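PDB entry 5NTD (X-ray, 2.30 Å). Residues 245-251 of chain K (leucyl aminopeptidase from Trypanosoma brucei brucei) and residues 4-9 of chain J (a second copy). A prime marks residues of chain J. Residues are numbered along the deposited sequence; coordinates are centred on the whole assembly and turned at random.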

ATOM      1  N   GLY K 245      26.011  -0.994  28.055  1.00 34.65           N
ATOM      2  CA  GLY K 245      25.646  -2.345  27.591  1.00 34.51           C
ATOM      3  C   GLY K 245      24.855  -3.170  28.585  1.00 34.42           C
ATOM      4  O   GLY K 245      23.879  -2.714  29.146  1.00 32.29           O
ATOM      5  N   ASP K 246      25.362  -4.369  28.864  1.00 35.77           N
ATOM      6  CA  ASP K 246      24.681  -5.271  29.808  1.00 35.81           C
ATOM      7  C   ASP K 246      24.547  -4.707  31.243  1.00 34.64           C
ATOM      8  O   ASP K 246      23.593  -5.043  31.953  1.00 36.12           O
ATOM      9  CB  ASP K 246      25.313  -6.648  29.802  1.00 37.06           C
ATOM     10  CG  ASP K 246      25.088  -7.386  28.486  1.00 38.59           C
ATOM     11  OD1 ASP K 246      24.483  -6.838  27.533  1.00 41.80           O
ATOM     12  OD2 ASP K 246      25.537  -8.530  28.384  1.00 41.34           O
ATOM     13  N   ASP K 247      25.415  -3.790  31.631  1.00 34.17           N
ATOM     14  CA  ASP K 247      25.261  -3.119  32.952  1.00 35.64           C
ATOM     15  C   ASP K 247      23.958  -2.350  33.059  1.00 34.79           C
ATOM     16  O   ASP K 247      23.449  -2.136  34.169  1.00 32.88           O
ATOM     17  CB  ASP K 247      26.426  -2.178  33.284  1.00 38.87           C
ATOM     18  CG  ASP K 247      27.742  -2.921  33.456  1.00 44.46           C
ATOM     19  OD1 ASP K 247      27.721  -4.108  33.883  1.00 48.02           O
ATOM     20  OD2 ASP K 247      28.794  -2.335  33.123  1.00 46.74           O
ATOM     21  N   LEU K 248      23.434  -1.905  31.913  1.00 32.67           N
ATOM     22  CA  LEU K 248      22.133  -1.198  31.901  1.00 32.36           C
ATOM     23  C   LEU K 248      21.023  -2.135  32.339  1.00 30.75           C
ATOM     24  O   LEU K 248      20.207  -1.801  33.190  1.00 32.14           O
ATOM     25  CB  LEU K 248      21.798  -0.634  30.540  1.00 33.21           C
ATOM     26  CG  LEU K 248      22.651   0.576  30.145  1.00 33.02           C
ATOM     27  CD1 LEU K 248      22.601   0.778  28.642  1.00 34.97           C
ATOM     28  CD2 LEU K 248      22.192   1.834  30.862  1.00 32.34           C
ATOM     29  N   CYS K 249      21.079  -3.344  31.818  1.00 30.56           N
ATOM     30  CA  CYS K 249      20.146  -4.409  32.250  1.00 30.95           C
ATOM     31  C   CYS K 249      20.306  -4.759  33.737  1.00 31.44           C
ATOM     32  O   CYS K 249      19.362  -4.705  34.501  1.00 32.16           O
ATOM     33  CB  CYS K 249      20.322  -5.661  31.431  1.00 32.39           C
ATOM     34  SG  CYS K 249      19.064  -6.919  31.827  1.00 32.74           S
ATOM     35  N   GLU K 250      21.540  -5.018  34.168  1.00 32.45           N
ATOM     36  CA  GLU K 250      21.819  -5.369  35.608  1.00 32.18           C
ATOM     37  C   GLU K 250      21.339  -4.284  36.573  1.00 31.67           C
ATOM     38  O   GLU K 250      20.853  -4.555  37.651  1.00 32.55           O
ATOM     39  CB  GLU K 250      23.306  -5.620  35.891  1.00 32.03           C
ATOM     40  CG  GLU K 250      24.025  -6.576  34.959  1.00 32.68           C
ATOM     41  CD  GLU K 250      23.518  -8.020  34.974  1.00 33.73           C
ATOM     42  OE1 GLU K 250      22.541  -8.337  35.680  1.00 33.94           O
ATOM     43  OE2 GLU K 250      24.148  -8.851  34.261  1.00 34.96           O
ATOM     44  N   ARG K 251      21.432  -3.044  36.140  1.00 32.99           N
ATOM     45  CA  ARG K 251      21.052  -1.879  36.979  1.00 32.56           C
ATOM     46  C   ARG K 251      19.632  -1.374  36.796  1.00 31.21           C
ATOM     47  O   ARG K 251      19.266  -0.302  37.313  1.00 30.06           O
ATOM     48  CB  ARG K 251      22.065  -0.744  36.782  1.00 33.96           C
ATOM     49  CG  ARG K 251      23.434  -1.124  37.334  1.00 34.90           C
ATOM     50  CD  ARG K 251      24.496  -0.077  37.062  1.00 35.93           C
ATOM     51  NE  ARG K 251      24.169   1.192  37.703  1.00 36.44           N
ATOM     52  CZ  ARG K 251      24.938   2.271  37.616  1.00 37.51           C
ATOM     53  NH1 ARG K 251      26.071   2.238  36.915  1.00 37.25           N
ATOM     54  NH2 ARG K 251      24.577   3.385  38.236  1.00 37.08           N
TER
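Chain J, residues 4-9: LPKAEA

Chain J meets the short helix of chain K with the beginning of a helix of its own. Leu4′ and Pro5′ are extended, with phi/psi of -94/154° and -60/144°. From Lys6′ through Ala9′ the angles turn helical, with phi between -54° and -72° and psi between -36° and -46°, and the helix continues beyond the stretch. Pro5′ holds the N-cap position, and its carbonyl accepts the first helical bonds: Ala9′ N to Pro5′ O at 3.0 Å, and a weak one from Glu8′ N to Pro5′ O, also 3.0 Å.

The register follows from the nearest CA pairs. The CA of Pro5′ lies 6.1 Å from the CA of Asp246, and the CA of Ala7′ lies 5.3 Å from the CA of Glu250. Residue numbers thus rise together along the contact, two residues of chain J passing while chain K advances four, about one helical turn. On chain K that turn is marked by the bond from Glu250 N to Asp246 O at 3.0 Å.

The polar contact is made by the carboxylate of Glu250. Its CA-to-CB bond points sideways, but chi1 of -50° and chi2 of -64°, both m, bring the end of the side chain nearer to chain J. There it accepts two backbone hydrogen bonds, Lys6′ N to Glu250 OE2 at 2.9 Å with an N-H...O angle of 138°, and Ala7′ N to Glu250 OE1 at 2.9 Å with 150°. Each oxygen therefore takes one amide from the first turn of the helix, where NH groups lack a carbonyl partner from a preceding turn. Lys6′ N also lies 3.5 Å from Glu250 OE1, but the angle is too poor for a hydrogen bond. The side chain of Lys6′ is modelled only to CB, so no contact can be assigned to its amine.

Packing contacts accompany these two hydrogen bonds. Cys249 points toward chain J with chi1 of -174° (t), placing its SG 3.7 Å from Pro5′ CB, an apolar contact, and 4.3 Å from Glu8′ CB. The proline ring also reaches Asp246, whose CG is 4.1 Å from Pro5′ CG. The methyl of Ala7′ points toward chain K, its CB 3.4 Å from Glu250 OE1 and 4.1 Å from Cys249 O.

Together the two stretches bury 285 Å², with Pro5′ (68 Å²), Glu250 (63 Å²) and Cys249 (57 Å²) contributing the largest shares. Leu248 and Arg251 contribute nothing to this area, consistent with side chains that stay more than 8 Å from chain J.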

ATOM      1  N   LEU J   4      23.092 -14.390  28.618  1.00 50.91           N
ATOM      2  CA  LEU J   4      22.169 -13.345  29.087  1.00 46.23           C
ATOM      3  C   LEU J   4      22.714 -12.581  30.284  1.00 41.07           C
ATOM      4  O   LEU J   4      23.452 -13.137  31.068  1.00 39.88           O
ATOM      5  CB  LEU J   4      20.839 -13.969  29.543  1.00 48.65           C
ATOM      6  CG  LEU J   4      19.879 -14.337  28.421  1.00 54.26           C
ATOM      7  CD1 LEU J   4      18.889 -15.399  28.862  1.00 56.95           C
ATOM      8  CD2 LEU J   4      19.148 -13.113  27.901  1.00 56.32           C
ATOM      9  N   PRO J   5      22.277 -11.335  30.475  1.00 35.45           N
ATOM     10  CA  PRO J   5      22.580 -10.645  31.696  1.00 33.87           C
ATOM     11  C   PRO J   5      22.006 -11.401  32.903  1.00 34.32           C
ATOM     12  O   PRO J   5      20.912 -11.956  32.821  1.00 34.65           O
ATOM     13  CB  PRO J   5      21.888  -9.279  31.525  1.00 33.38           C
ATOM     14  CG  PRO J   5      21.715  -9.102  30.064  1.00 34.36           C
ATOM     15  CD  PRO J   5      21.513 -10.488  29.541  1.00 35.61           C
ATOM     16  N   LYS J   6      22.742 -11.384  34.011  1.00 32.52           N
ATOM     17  CA  LYS J   6      22.366 -12.125  35.235  1.00 32.10           C
ATOM     18  C   LYS J   6      20.930 -11.751  35.665  1.00 32.08           C
ATOM     19  O   LYS J   6      20.140 -12.624  35.972  1.00 32.36           O
ATOM     20  CB  LYS J   6      23.392 -11.993  36.391  1.00 30.75           C
ATOM     21  N   ALA J   7      20.595 -10.472  35.636  1.00 30.18           N
ATOM     22  CA  ALA J   7      19.252 -10.019  36.074  1.00 30.54           C
ATOM     23  C   ALA J   7      18.116 -10.600  35.220  1.00 30.97           C
ATOM     24  O   ALA J   7      17.062 -10.934  35.719  1.00 30.00           O
ATOM     25  CB  ALA J   7      19.150  -8.508  36.100  1.00 29.12           C
ATOM     26  N   GLU J   8      18.385 -10.734  33.939  1.00 32.60           N
ATOM     27  CA  GLU J   8      17.417 -11.313  33.017  1.00 32.94           C
ATOM     28  C   GLU J   8      17.277 -12.821  33.251  1.00 32.63           C
ATOM     29  O   GLU J   8      16.201 -13.348  33.283  1.00 30.60           O
ATOM     30  CB  GLU J   8      17.786 -11.020  31.563  1.00 35.15           C
ATOM     31  CG  GLU J   8      16.681 -11.415  30.570  1.00 34.77           C
ATOM     32  CD  GLU J   8      16.931 -10.932  29.154  1.00 35.79           C
ATOM     33  OE1 GLU J   8      16.337 -11.527  28.224  1.00 36.79           O
ATOM     34  OE2 GLU J   8      17.723  -9.962  28.942  1.00 36.52           O
ATOM     35  N   ALA J   9      18.396 -13.504  33.393  1.00 34.36           N
ATOM     36  CA  ALA J   9      18.383 -14.967  33.733  1.00 33.75           C
ATOM     37  C   ALA J   9      17.623 -15.251  35.048  1.00 34.16           C
ATOM     38  O   ALA J   9      16.840 -16.176  35.099  1.00 34.09           O
ATOM     39  CB  ALA J   9      19.787 -15.546  33.802  1.00 34.08           C
TER